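Local coordinates for putative polyketide cyclase SMa1630 (Sinorhizobium meliloti 1021, PDB 4U13), which is of unknown function but may act on a polyketide-like substrate, as a member of the SnoaL-like family of the NTF2 clan, at residues Met4-Ile9 and Ala75-Lys80; Asn11-Ala16 and Asp23-Thr28; Arg50-Ala55 and Ala59-Glu64; Ala79-Arg84 and Val90-Ser95. All coordinates share one frame; numbering follows the deposited sequence.

Contact 1. Residues Met4-Ile9 and Ala75-Lys80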
loop_
_atom_site.group_PDB
_atom_site.type_symbol
_atom_site.label_atom_id
_atom_site.label_comp_id
_atom_site.label_asym_id
_atom_site.label_seq_id
_atom_site.Cartn_x
_atom_site.Cartn_y
_atom_site.Cartn_z
HETATM N N MSE A 4 -11.343 2.353 -1.587
HETATM C CA MSE A 4 -12.382 2.835 -2.519
HETATM C C MSE A 4 -13.125 4.058 -1.983
HETATM O O MSE A 4 -13.745 4.764 -2.756
HETATM C CB MSE A 4 -13.320 1.708 -2.947
HETATM C CG MSE A 4 -13.961 1.000 -1.753
HETATM SE SE MSE A 4 -15.801 0.382 -2.159
HETATM C CE MSE A 4 -16.804 1.556 -0.917
ATOM N N ASP A 5 -13.039 4.348 -0.676
ATOM C CA ASP A 5 -13.637 5.570 -0.097
ATOM C C ASP A 5 -12.925 6.816 -0.559
ATOM O O ASP A 5 -13.459 7.902 -0.391
ATOM C CB ASP A 5 -13.599 5.587 1.440
ATOM C CG ASP A 5 -14.337 4.414 2.071
ATOM O OD1 ASP A 5 -14.947 3.615 1.339
ATOM O OD2 ASP A 5 -14.312 4.278 3.312
ATOM N N LEU A 6 -11.720 6.672 -1.103
ATOM C CA LEU A 6 -10.925 7.825 -1.502
ATOM C C LEU A 6 -11.143 8.109 -2.951
ATOM O O LEU A 6 -11.404 7.198 -3.691
ATOM C CB LEU A 6 -9.450 7.539 -1.255
ATOM C CG LEU A 6 -9.052 7.460 0.226
ATOM C CD1 LEU A 6 -7.590 7.065 0.432
ATOM C CD2 LEU A 6 -9.338 8.799 0.879
ATOM N N PRO A 7 -11.108 9.384 -3.356
ATOM C CA PRO A 7 -11.018 9.720 -4.791
ATOM C C PRO A 7 -9.808 9.016 -5.446
ATOM O O PRO A 7 -8.760 8.857 -4.816
ATOM C CB PRO A 7 -10.797 11.237 -4.808
ATOM C CG PRO A 7 -11.160 11.735 -3.465
ATOM C CD PRO A 7 -11.178 10.578 -2.496
ATOM N N ASP A 8 -9.924 8.601 -6.699
ATOM C CA ASP A 8 -8.817 7.885 -7.335
ATOM C C ASP A 8 -7.472 8.595 -7.170
ATOM O O ASP A 8 -6.452 7.960 -6.973
ATOM C CB ASP A 8 -9.078 7.714 -8.823
ATOM C CG ASP A 8 -10.087 6.649 -9.101
ATOM O OD1 ASP A 8 -10.262 5.784 -8.220
ATOM O OD2 ASP A 8 -10.700 6.671 -10.191
ATOM N N ILE A 9 -7.483 9.913 -7.302
ATOM C CA ILE A 9 -6.262 10.659 -7.316
ATOM C C ILE A 9 -5.544 10.685 -5.944
ATOM O O ILE A 9 -4.323 10.666 -5.884
ATOM C CB ILE A 9 -6.480 12.075 -7.871
ATOM C CG1 ILE A 9 -5.136 12.727 -8.217
ATOM C CG2 ILE A 9 -7.233 12.924 -6.874
ATOM C CD1 ILE A 9 -4.412 12.032 -9.354
ATOM N N ALA A 75 -10.689 16.702 0.075
ATOM C CA ALA A 75 -10.633 15.392 0.735
ATOM C C ALA A 75 -9.653 15.415 1.901
ATOM O O ALA A 75 -8.494 15.828 1.770
ATOM C CB ALA A 75 -10.251 14.312 -0.240
ATOM N N LEU A 76 -10.159 14.954 3.039
ATOM C CA LEU A 76 -9.464 14.987 4.313
ATOM C C LEU A 76 -9.188 13.587 4.775
ATOM O O LEU A 76 -10.121 12.822 5.022
ATOM C CB LEU A 76 -10.323 15.649 5.367
ATOM C CG LEU A 76 -10.134 17.153 5.526
ATOM C CD1 LEU A 76 -10.407 17.889 4.221
ATOM C CD2 LEU A 76 -11.050 17.672 6.646
ATOM N N VAL A 77 -7.904 13.274 4.946
ATOM C CA VAL A 77 -7.483 11.934 5.254
ATOM C C VAL A 77 -6.631 11.950 6.511
ATOM O O VAL A 77 -5.675 12.720 6.634
ATOM C CB VAL A 77 -6.716 11.307 4.040
ATOM C CG1 VAL A 77 -6.287 9.871 4.292
ATOM C CG2 VAL A 77 -7.595 11.266 2.827
ATOM N N ARG A 78 -7.013 11.127 7.474
ATOM C CA ARG A 78 -6.200 10.906 8.640
ATOM C C ARG A 78 -5.233 9.780 8.293
ATOM O O ARG A 78 -5.669 8.672 7.845
ATOM C CB ARG A 78 -7.025 10.524 9.858
ATOM C CG ARG A 78 -7.792 11.699 10.437
ATOM C CD ARG A 78 -8.695 11.229 11.581
ATOM N NE ARG A 78 -7.917 10.616 12.691
ATOM C CZ ARG A 78 -7.441 11.286 13.755
ATOM N NH1 ARG A 78 -7.633 12.599 13.843
ATOM N NH2 ARG A 78 -6.759 10.642 14.711
ATOM N N ALA A 79 -3.932 10.027 8.508
ATOM C CA ALA A 79 -2.976 8.994 8.206
ATOM C C ALA A 79 -1.982 8.755 9.329
ATOM O O ALA A 79 -1.504 9.688 9.981
ATOM C CB ALA A 79 -2.287 9.299 6.879
ATOM N N LYS A 80 -1.706 7.487 9.600
ATOM C CA LYS A 80 -0.747 7.159 10.632
ATOM C C LYS A 80 0.596 7.225 9.951
ATOM O O LYS A 80 0.831 6.608 8.929
ATOM C CB LYS A 80 -0.983 5.800 11.248
ATOM C CG LYS A 80 -0.138 5.617 12.507
ATOM C CD LYS A 80 -0.259 4.210 13.102
ATOM C CE LYS A 80 0.567 3.208 12.316
ATOM N NZ LYS A 80 0.003 1.834 12.432
#
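L6 and V77 make the tight half of this contact, methyl against methyl, with CD2 of L6 lying 3.6 Å from CG2 of V77. The two side chains cross at about a right angle, and one branch of each does the touching. L6 carries its CG beside the backbone N (chi1 -69°), which swings the isobutyl end across to the strand, although its CB does not aim there. The CB of V77 is directed toward the 4-9 segment. Both residues are buried: L6 also rests on S68 and N11, and V77 on P65 and F14.

The second half is slacker: P7, partly exposed, lies over the buried A75, and CG of P7 rests 4.2 Å from CB of A75. Beyond it the solvent side offers little grip: OD2 of D5 accepts a weak hydrogen bond from Q2 N, and the poorly ordered selenomethionine M4 packs on K80 of the second subunit. No hydrogen bond links the two segments, so apolar packing alone joins them. P7 is the N-cap of helix 8-19, and the contact seats the start of this helix against strand 74-82, as in the NTF2-like fold, where an N-terminal helix packs on a curved sheet.

Contact 2. Residues Asn11-Ala16 and Asp23-Thr28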
loop_
_atom_site.group_PDB
_atom_site.type_symbol
_atom_site.label_atom_id
_atom_site.label_comp_id
_atom_site.label_asym_id
_atom_site.label_seq_id
_atom_site.Cartn_x
_atom_site.Cartn_y
_atom_site.Cartn_z
ATOM N N ASN A 11 -5.827 8.311 -3.789
ATOM C CA ASN A 11 -5.288 6.962 -3.709
ATOM C C ASN A 11 -3.955 6.750 -4.459
ATOM O O ASN A 11 -3.080 5.975 -4.030
ATOM C CB ASN A 11 -6.313 6.044 -4.274
ATOM C CG ASN A 11 -6.335 4.752 -3.575
ATOM O OD1 ASN A 11 -7.137 4.575 -2.655
ATOM N ND2 ASN A 11 -5.453 3.827 -3.985
HETATM N N MSE A 12 -3.819 7.444 -5.582
HETATM C CA MSE A 12 -2.591 7.424 -6.357
HETATM C C MSE A 12 -1.445 8.066 -5.594
HETATM O O MSE A 12 -0.335 7.557 -5.623
HETATM C CB MSE A 12 -2.883 8.149 -7.665
HETATM C CG MSE A 12 -1.752 8.024 -8.700
HETATM SE SE MSE A 12 -2.152 9.085 -10.374
HETATM C CE MSE A 12 -3.909 8.218 -10.797
ATOM N N TYR A 13 -1.711 9.185 -4.917
ATOM C CA TYR A 13 -0.751 9.791 -4.030
ATOM C C TYR A 13 -0.167 8.786 -3.034
ATOM O O TYR A 13 1.045 8.586 -2.992
ATOM C CB TYR A 13 -1.343 11.005 -3.301
ATOM C CG TYR A 13 -0.338 11.583 -2.363
ATOM C CD1 TYR A 13 0.601 12.494 -2.802
ATOM C CD2 TYR A 13 -0.233 11.100 -1.083
ATOM C CE1 TYR A 13 1.586 12.957 -1.961
ATOM C CE2 TYR A 13 0.756 11.534 -0.219
ATOM C CZ TYR A 13 1.659 12.464 -0.668
ATOM O OH TYR A 13 2.652 12.916 0.199
ATOM N N PHE A 14 -1.011 8.097 -2.281
ATOM C CA PHE A 14 -0.523 7.208 -1.227
ATOM C C PHE A 14 0.128 5.959 -1.755
ATOM O O PHE A 14 1.049 5.445 -1.127
ATOM C CB PHE A 14 -1.654 6.817 -0.283
ATOM C CG PHE A 14 -2.025 7.928 0.655
ATOM C CD1 PHE A 14 -1.169 8.287 1.651
ATOM C CD2 PHE A 14 -3.182 8.650 0.485
ATOM C CE1 PHE A 14 -1.489 9.314 2.515
ATOM C CE2 PHE A 14 -3.518 9.651 1.337
ATOM C CZ PHE A 14 -2.637 10.017 2.343
ATOM N N ASP A 15 -0.301 5.479 -2.917
ATOM C CA ASP A 15 0.316 4.260 -3.547
ATOM C C ASP A 15 1.739 4.558 -4.000
ATOM O O ASP A 15 2.699 3.738 -3.835
ATOM C CB ASP A 15 -0.463 3.802 -4.780
ATOM C CG ASP A 15 -1.796 3.072 -4.433
ATOM O OD1 ASP A 15 -1.864 2.370 -3.403
ATOM O OD2 ASP A 15 -2.780 3.171 -5.213
ATOM N N ALA A 16 1.867 5.756 -4.525
ATOM C CA ALA A 16 3.146 6.233 -5.019
ATOM C C ALA A 16 4.104 6.624 -3.909
ATOM O O ALA A 16 5.278 6.294 -3.974
ATOM C CB ALA A 16 2.919 7.430 -5.931
ATOM N N ASP A 23 7.820 8.805 -10.656
ATOM C CA ASP A 23 7.003 9.164 -11.825
ATOM C C ASP A 23 5.572 9.344 -11.496
ATOM O O ASP A 23 4.954 10.325 -11.909
ATOM C CB ASP A 23 7.079 8.094 -12.897
ATOM C CG ASP A 23 8.391 8.104 -13.575
ATOM O OD1 ASP A 23 8.809 9.192 -14.026
ATOM O OD2 ASP A 23 9.030 7.044 -13.630
ATOM N N ALA A 24 5.032 8.374 -10.769
ATOM C CA ALA A 24 3.612 8.366 -10.481
ATOM C C ALA A 24 3.300 9.570 -9.597
ATOM O O ALA A 24 2.337 10.324 -9.827
ATOM C CB ALA A 24 3.232 7.052 -9.821
ATOM N N LEU A 25 4.149 9.779 -8.608
ATOM C CA LEU A 25 4.029 10.935 -7.710
ATOM C C LEU A 25 4.063 12.275 -8.460
ATOM O O LEU A 25 3.264 13.132 -8.199
ATOM C CB LEU A 25 5.152 10.893 -6.691
ATOM C CG LEU A 25 5.076 11.669 -5.372
ATOM C CD1 LEU A 25 5.364 13.163 -5.538
ATOM C CD2 LEU A 25 3.785 11.436 -4.610
ATOM N N SER A 26 4.994 12.457 -9.381
ATOM C CA SER A 26 5.095 13.706 -10.124
ATOM C C SER A 26 3.827 13.982 -10.947
ATOM O O SER A 26 3.363 15.110 -10.997
ATOM C CB SER A 26 6.323 13.681 -11.036
ATOM O OG SER A 26 6.100 12.847 -12.164
ATOM N N GLU A 27 3.255 12.941 -11.538
ATOM C CA GLU A 27 2.060 13.060 -12.398
ATOM C C GLU A 27 0.751 13.241 -11.556
ATOM O O GLU A 27 -0.331 13.420 -12.092
ATOM C CB GLU A 27 2.013 11.893 -13.471
ATOM C CG GLU A 27 1.790 10.435 -12.991
ATOM C CD GLU A 27 2.403 9.325 -13.900
ATOM O OE1 GLU A 27 3.581 9.460 -14.316
ATOM O OE2 GLU A 27 1.733 8.278 -14.161
ATOM N N THR A 28 0.871 13.254 -10.229
ATOM C CA THR A 28 -0.270 13.354 -9.332
ATOM C C THR A 28 -0.717 14.797 -9.068
ATOM O O THR A 28 -1.897 15.056 -8.836
ATOM C CB THR A 28 0.083 12.605 -8.034
ATOM O OG1 THR A 28 -0.313 11.248 -8.164
ATOM C CG2 THR A 28 -0.578 13.136 -6.868
#
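The Y13 ring has the methyl CG2 of T28 at its edge, near the ring plane, while CD2 of L25 comes in obliquely, 3.8 Å from both CD1 and CE1 of Y13. Y13 and L25 lie side by side and point the same way, each with CG anti to the backbone N (chi1 178° and -160°). The neighbouring F14 ring has CD2 of Y13 over the centre of one face, 3.9 Å above its plane. Y13 also meets F96 edge-to-face, and F14 meets the ring of Y94.

The backbones come close where A16 and A24 face each other, which their small side chains allow. CB of A16 sits 3.9 Å from CB of A24 and as near as 3.8 Å to L25 N, and the helices close to 5.5 Å between the CA atoms of A16 and L25. Helices 8-19 and 22-26 follow each other in the chain and pack together in the SnoaL-like domain; the aromatic side of helix 8-19 is layered onto the sheet, and W52 of helix 44-59 touches L25.

M12, partly exposed, and the buried T28 slide past each other in opposite directions, the selenomethionine SE of M12 lying 3.6 Å from T28 OG1. That hydroxyl gives a weak bond back to A24 O, which ties T28 to the helical turn before it. Within 23-28, S26 OG and E27 N both donate to D23 O from the same face of its carbonyl plane.

Contact 3. Residues Arg50-Ala55 and Ala59-Glu64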
loop_
_atom_site.group_PDB
_atom_site.type_symbol
_atom_site.label_atom_id
_atom_site.label_comp_id
_atom_site.label_asym_id
_atom_site.label_seq_id
_atom_site.Cartn_x
_atom_site.Cartn_y
_atom_site.Cartn_z
ATOM N N ARG A 50 11.303 17.755 -4.466
ATOM C CA ARG A 50 12.468 17.949 -3.581
ATOM C C ARG A 50 12.055 17.638 -2.179
ATOM O O ARG A 50 12.751 16.949 -1.454
ATOM C CB ARG A 50 13.035 19.375 -3.664
ATOM C CG ARG A 50 13.800 19.629 -4.977
ATOM C CD ARG A 50 14.708 20.860 -4.966
ATOM N NE ARG A 50 14.083 22.059 -4.429
ATOM C CZ ARG A 50 14.734 23.172 -4.110
ATOM N NH1 ARG A 50 14.046 24.202 -3.607
ATOM N NH2 ARG A 50 16.059 23.263 -4.282
ATOM N N TRP A 51 10.878 18.124 -1.838
ATOM C CA TRP A 51 10.359 17.971 -0.540
ATOM C C TRP A 51 10.131 16.490 -0.205
ATOM O O TRP A 51 10.481 16.053 0.920
ATOM C CB TRP A 51 9.060 18.721 -0.455
ATOM C CG TRP A 51 8.171 18.252 0.682
ATOM C CD1 TRP A 51 8.314 18.538 2.010
ATOM C CD2 TRP A 51 7.012 17.446 0.562
ATOM N NE1 TRP A 51 7.301 17.935 2.739
ATOM C CE2 TRP A 51 6.486 17.259 1.874
ATOM C CE3 TRP A 51 6.364 16.838 -0.518
ATOM C CZ2 TRP A 51 5.318 16.522 2.119
ATOM C CZ3 TRP A 51 5.215 16.056 -0.267
ATOM C CH2 TRP A 51 4.707 15.916 1.035
ATOM N N TRP A 52 9.538 15.755 -1.160
ATOM C CA TRP A 52 9.207 14.347 -0.990
ATOM C C TRP A 52 10.472 13.482 -0.854
ATOM O O TRP A 52 10.570 12.592 0.020
ATOM C CB TRP A 52 8.324 13.906 -2.161
ATOM C CG TRP A 52 7.895 12.485 -2.127
ATOM C CD1 TRP A 52 6.941 11.935 -1.340
ATOM C CD2 TRP A 52 8.357 11.442 -2.976
ATOM N NE1 TRP A 52 6.807 10.609 -1.614
ATOM C CE2 TRP A 52 7.662 10.272 -2.615
ATOM C CE3 TRP A 52 9.318 11.376 -4.003
ATOM C CZ2 TRP A 52 7.890 9.041 -3.240
ATOM C CZ3 TRP A 52 9.552 10.157 -4.614
ATOM C CH2 TRP A 52 8.821 9.001 -4.239
ATOM N N VAL A 53 11.465 13.763 -1.690
ATOM C CA VAL A 53 12.744 13.077 -1.598
ATOM C C VAL A 53 13.471 13.279 -0.235
ATOM O O VAL A 53 13.877 12.293 0.400
ATOM C CB VAL A 53 13.641 13.493 -2.778
ATOM C CG1 VAL A 53 15.065 12.972 -2.609
ATOM C CG2 VAL A 53 13.073 12.940 -4.108
ATOM N N ALA A 54 13.604 14.536 0.222
ATOM C CA ALA A 54 14.228 14.819 1.517
ATOM C C ALA A 54 13.502 14.129 2.706
ATOM O O ALA A 54 14.152 13.627 3.620
ATOM C CB ALA A 54 14.326 16.321 1.771
ATOM N N ALA A 55 12.178 14.101 2.680
ATOM C CA ALA A 55 11.448 13.517 3.750
ATOM C C ALA A 55 11.661 12.016 3.799
ATOM O O ALA A 55 11.718 11.423 4.875
ATOM C CB ALA A 55 9.965 13.857 3.623
ATOM N N ALA A 59 13.430 10.312 7.087
ATOM C CA ALA A 59 12.766 9.409 8.026
ATOM C C ALA A 59 12.389 7.994 7.554
ATOM O O ALA A 59 11.969 7.171 8.402
ATOM C CB ALA A 59 11.568 10.097 8.626
ATOM N N SER A 60 12.527 7.692 6.248
ATOM C CA SER A 60 12.058 6.399 5.686
ATOM C C SER A 60 10.645 6.052 6.196
ATOM O O SER A 60 10.390 4.957 6.702
ATOM C CB SER A 60 13.027 5.291 6.100
ATOM O OG SER A 60 14.355 5.580 5.682
ATOM N N TYR A 61 9.739 7.005 6.103
ATOM C CA TYR A 61 8.425 6.870 6.742
ATOM C C TYR A 61 7.462 6.020 5.930
ATOM O O TYR A 61 7.593 5.912 4.737
ATOM C CB TYR A 61 7.766 8.244 6.926
ATOM C CG TYR A 61 7.484 8.949 5.594
ATOM C CD1 TYR A 61 8.442 9.762 5.000
ATOM C CD2 TYR A 61 6.277 8.772 4.936
ATOM C CE1 TYR A 61 8.206 10.372 3.797
ATOM C CE2 TYR A 61 6.007 9.420 3.730
ATOM C CZ TYR A 61 6.986 10.212 3.135
ATOM O OH TYR A 61 6.754 10.880 1.914
ATOM N N VAL A 62 6.448 5.520 6.616
ATOM C CA VAL A 62 5.267 4.953 6.037
ATOM C C VAL A 62 4.037 5.842 6.472
ATOM O O VAL A 62 3.827 6.051 7.652
ATOM C CB VAL A 62 5.172 3.479 6.548
ATOM C CG1 VAL A 62 3.768 2.872 6.441
ATOM C CG2 VAL A 62 6.185 2.576 5.835
ATOM N N ALA A 63 3.251 6.363 5.516
ATOM C CA ALA A 63 1.948 6.989 5.748
ATOM C C ALA A 63 0.831 6.034 5.399
ATOM O O ALA A 63 0.699 5.624 4.274
ATOM C CB ALA A 63 1.790 8.243 4.921
ATOM N N GLU A 64 -0.011 5.688 6.365
ATOM C CA GLU A 64 -1.041 4.695 6.157
ATOM C C GLU A 64 -2.417 5.362 6.358
ATOM O O GLU A 64 -2.751 5.687 7.479
ATOM C CB GLU A 64 -0.803 3.546 7.141
ATOM C CG GLU A 64 -2.002 2.633 7.356
ATOM C CD GLU A 64 -1.782 1.591 8.447
ATOM O OE1 GLU A 64 -0.959 1.802 9.397
ATOM O OE2 GLU A 64 -2.494 0.563 8.375
#
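Y61 and W52 cross at about a right angle, the tyrosine reaching over with its phenol end to the pyrrole part of the indole. Y61 OH stands 3.4 Å from W52 CD1 and 3.5 Å from W52 NE1, approaching the indole obliquely; no hydrogen bond joins the two. Instead, W52 NE1 donates to D17 OD1, and Y61 OH is weakly hydrogen-bonded to the same oxygen, so one carboxylate of helix 8-19 gathers both polar groups.

The torsions explain how they meet. W52 extends with CG anti to the backbone N (chi1 -180°), whereas Y61 places its CG between the backbone N and the carbonyl carbon (chi1 63°), which brings the ring edge to A55 and the OH to W52. At that edge the carbonyl oxygen A55 O lies near the ring plane, 3.7 Å from CD1 of Y61, and A55 CB packs on CE1 of Y61 at 3.9 Å. K56 adds a cation-pi contact to the same ring.

A55 O also closes the helical turn, accepting from A59 N at 3.0 Å with an N-H...O angle of 153°. S60 then leaves the helix with a positive phi, and the chain turns so that Y61 faces back towards A55.

Thus the contact marks the passage from helix 44-59 into strand 62-71. Helix 8-19 supplies D17, T22 and L25 of helix 22-26 both touch W52, and strand 74-82 continues alongside through the backbone pairing of V62 with S82.

Contact 4. Residues Ala79-Arg84 and Val90-Ser95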
loop_
_atom_site.group_PDB
_atom_site.type_symbol
_atom_site.label_atom_id
_atom_site.label_comp_id
_atom_site.label_asym_id
_atom_site.label_seq_id
_atom_site.Cartn_x
_atom_site.Cartn_y
_atom_site.Cartn_z
ATOM N N ALA A 79 -3.932 10.027 8.508
ATOM C CA ALA A 79 -2.976 8.994 8.206
ATOM C C ALA A 79 -1.982 8.755 9.329
ATOM O O ALA A 79 -1.504 9.688 9.981
ATOM C CB ALA A 79 -2.287 9.299 6.879
ATOM N N LYS A 80 -1.706 7.487 9.600
ATOM C CA LYS A 80 -0.747 7.159 10.632
ATOM C C LYS A 80 0.596 7.225 9.951
ATOM O O LYS A 80 0.831 6.608 8.929
ATOM C CB LYS A 80 -0.983 5.800 11.248
ATOM C CG LYS A 80 -0.138 5.617 12.507
ATOM C CD LYS A 80 -0.259 4.210 13.102
ATOM C CE LYS A 80 0.567 3.208 12.316
ATOM N NZ LYS A 80 0.003 1.834 12.432
ATOM N N VAL A 81 1.458 8.049 10.494
ATOM C CA VAL A 81 2.813 8.203 9.967
ATOM C C VAL A 81 3.800 7.573 10.936
ATOM O O VAL A 81 3.797 7.859 12.115
ATOM C CB VAL A 81 3.146 9.680 9.750
ATOM C CG1 VAL A 81 4.512 9.805 9.183
ATOM C CG2 VAL A 81 2.089 10.254 8.824
ATOM N N SER A 82 4.687 6.762 10.410
ATOM C CA SER A 82 5.504 5.922 11.222
ATOM C C SER A 82 6.900 6.020 10.637
ATOM O O SER A 82 7.051 5.978 9.417
ATOM C CB SER A 82 4.940 4.503 11.049
ATOM O OG SER A 82 5.456 3.630 12.015
ATOM N N GLY A 83 7.931 6.106 11.476
ATOM C CA GLY A 83 9.327 6.073 10.956
ATOM C C GLY A 83 10.412 6.484 11.937
ATOM O O GLY A 83 10.182 6.529 13.149
ATOM N N ARG A 84 11.582 6.775 11.389
ATOM C CA ARG A 84 12.752 7.197 12.144
ATOM C C ARG A 84 12.695 8.742 12.319
ATOM O O ARG A 84 13.286 9.503 11.561
ATOM C CB ARG A 84 14.066 6.723 11.456
ATOM C CG ARG A 84 15.367 7.046 12.227
ATOM C CD ARG A 84 16.716 6.834 11.463
ATOM N NE ARG A 84 16.698 7.379 10.079
ATOM C CZ ARG A 84 16.296 6.717 8.975
ATOM N NH1 ARG A 84 16.298 7.327 7.785
ATOM N NH2 ARG A 84 15.882 5.446 9.043
ATOM N N VAL A 90 2.881 9.010 14.557
ATOM C CA VAL A 90 1.983 10.126 14.805
ATOM C C VAL A 90 0.855 10.130 13.784
ATOM O O VAL A 90 1.015 9.668 12.658
ATOM C CB VAL A 90 2.754 11.451 14.786
ATOM C CG1 VAL A 90 3.257 11.773 13.397
ATOM C CG2 VAL A 90 1.883 12.568 15.320
ATOM N N THR A 91 -0.320 10.591 14.191
ATOM C CA THR A 91 -1.439 10.633 13.290
ATOM C C THR A 91 -1.626 12.019 12.775
ATOM O O THR A 91 -1.655 12.933 13.532
ATOM C CB THR A 91 -2.715 10.143 13.920
ATOM O OG1 THR A 91 -2.593 8.746 14.186
ATOM C CG2 THR A 91 -3.818 10.253 12.901
ATOM N N LEU A 92 -1.795 12.160 11.456
ATOM C CA LEU A 92 -1.864 13.473 10.801
ATOM C C LEU A 92 -3.044 13.553 9.865
ATOM O O LEU A 92 -3.509 12.547 9.376
ATOM C CB LEU A 92 -0.590 13.714 9.952
ATOM C CG LEU A 92 0.681 13.998 10.743
ATOM C CD1 LEU A 92 1.944 13.972 9.884
ATOM C CD2 LEU A 92 0.509 15.349 11.427
ATOM N N THR A 93 -3.470 14.777 9.591
ATOM C CA THR A 93 -4.507 15.020 8.631
ATOM C C THR A 93 -3.933 15.585 7.358
ATOM O O THR A 93 -3.291 16.621 7.365
ATOM C CB THR A 93 -5.594 15.975 9.180
ATOM O OG1 THR A 93 -6.208 15.371 10.329
ATOM C CG2 THR A 93 -6.687 16.221 8.107
ATOM N N TYR A 94 -4.160 14.855 6.278
ATOM C CA TYR A 94 -3.807 15.295 4.930
ATOM C C TYR A 94 -5.040 15.912 4.233
ATOM O O TYR A 94 -5.989 15.189 3.918
ATOM C CB TYR A 94 -3.321 14.085 4.114
ATOM C CG TYR A 94 -1.895 13.582 4.379
ATOM C CD1 TYR A 94 -1.468 13.204 5.674
ATOM C CD2 TYR A 94 -0.984 13.458 3.329
ATOM C CE1 TYR A 94 -0.174 12.736 5.914
ATOM C CE2 TYR A 94 0.309 12.982 3.542
ATOM C CZ TYR A 94 0.715 12.615 4.835
ATOM O OH TYR A 94 1.992 12.132 5.027
ATOM N N SER A 95 -5.019 17.219 3.992
ATOM C CA SER A 95 -6.123 17.884 3.285
ATOM C C SER A 95 -5.780 18.144 1.863
ATOM O O SER A 95 -4.958 18.966 1.565
ATOM C CB SER A 95 -6.486 19.231 3.934
ATOM O OG SER A 95 -6.880 19.014 5.272
#
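A79 and L92 exchange two backbone hydrogen bonds, A79 N to L92 O at 2.7 Å and L92 N to A79 O at 2.9 Å; V81 and V90 do the same, with V81 N to V90 O at 2.7 Å. Between them lies the non-hydrogen-bonded pair K80 and T91, where the CA of T91 makes a CH...O contact with A79 O at 3.4 Å.

On the face that carries A79, V81, V90 and L92, V81 packs against both V90 and L92 beside these bonds, next to the ring of Y94. CG2 of V81 meets CD1 of L92 at 3.9 Å. V81 places this methyl beside its backbone N, with CG1 anti to it (chi1 -179°), and CG2 also lies at the edge of the Y94 ring. The same ring comes obliquely to A79, CE1 of Y94 to CB of A79 at 4.1 Å.

The two segments belong to the antiparallel beta hairpin of strands 74-82 and 90-99, strongly twisted here, with 133° between the N-to-C directions of strands 79-82 and 90-95. This hairpin lies within the curved sheet of the NTF2-like fold.

Further out, the ring of Y94 is backed by F14, L106 and I108, and I108 also touches L92, while F85 packs on V90. On the other face the K80 chain runs off from T91, its NZ bonding Q2 OE1 of the second subunit and forming a salt bridge with E64.

Contact 2 closes first along the chain, followed by contact 3, with both nested inside the long loop that contact 1 closes; contact 4 begins where contact 1 ends, sharing A79 and K80. Contacts 1 and 2 both use helix 8-19, whereas contacts 1, 3 and 4 reach one sheet, in which strand 74-82 lies between strands 62-71 and 90-99. Centres lie about 11 Å apart for contacts 3 and 4 and about 18 Å apart for contacts 1 and 3, which flank the chain's centre. Aromatic packing of F14 and Y13 on Y94 joins contact 2 to contact 4. Contact 1 sets helix 8-19 against the sheet, and contact 4 pairs two of its strands; K80 and E64, paired with each other, also bond residues of the second subunit.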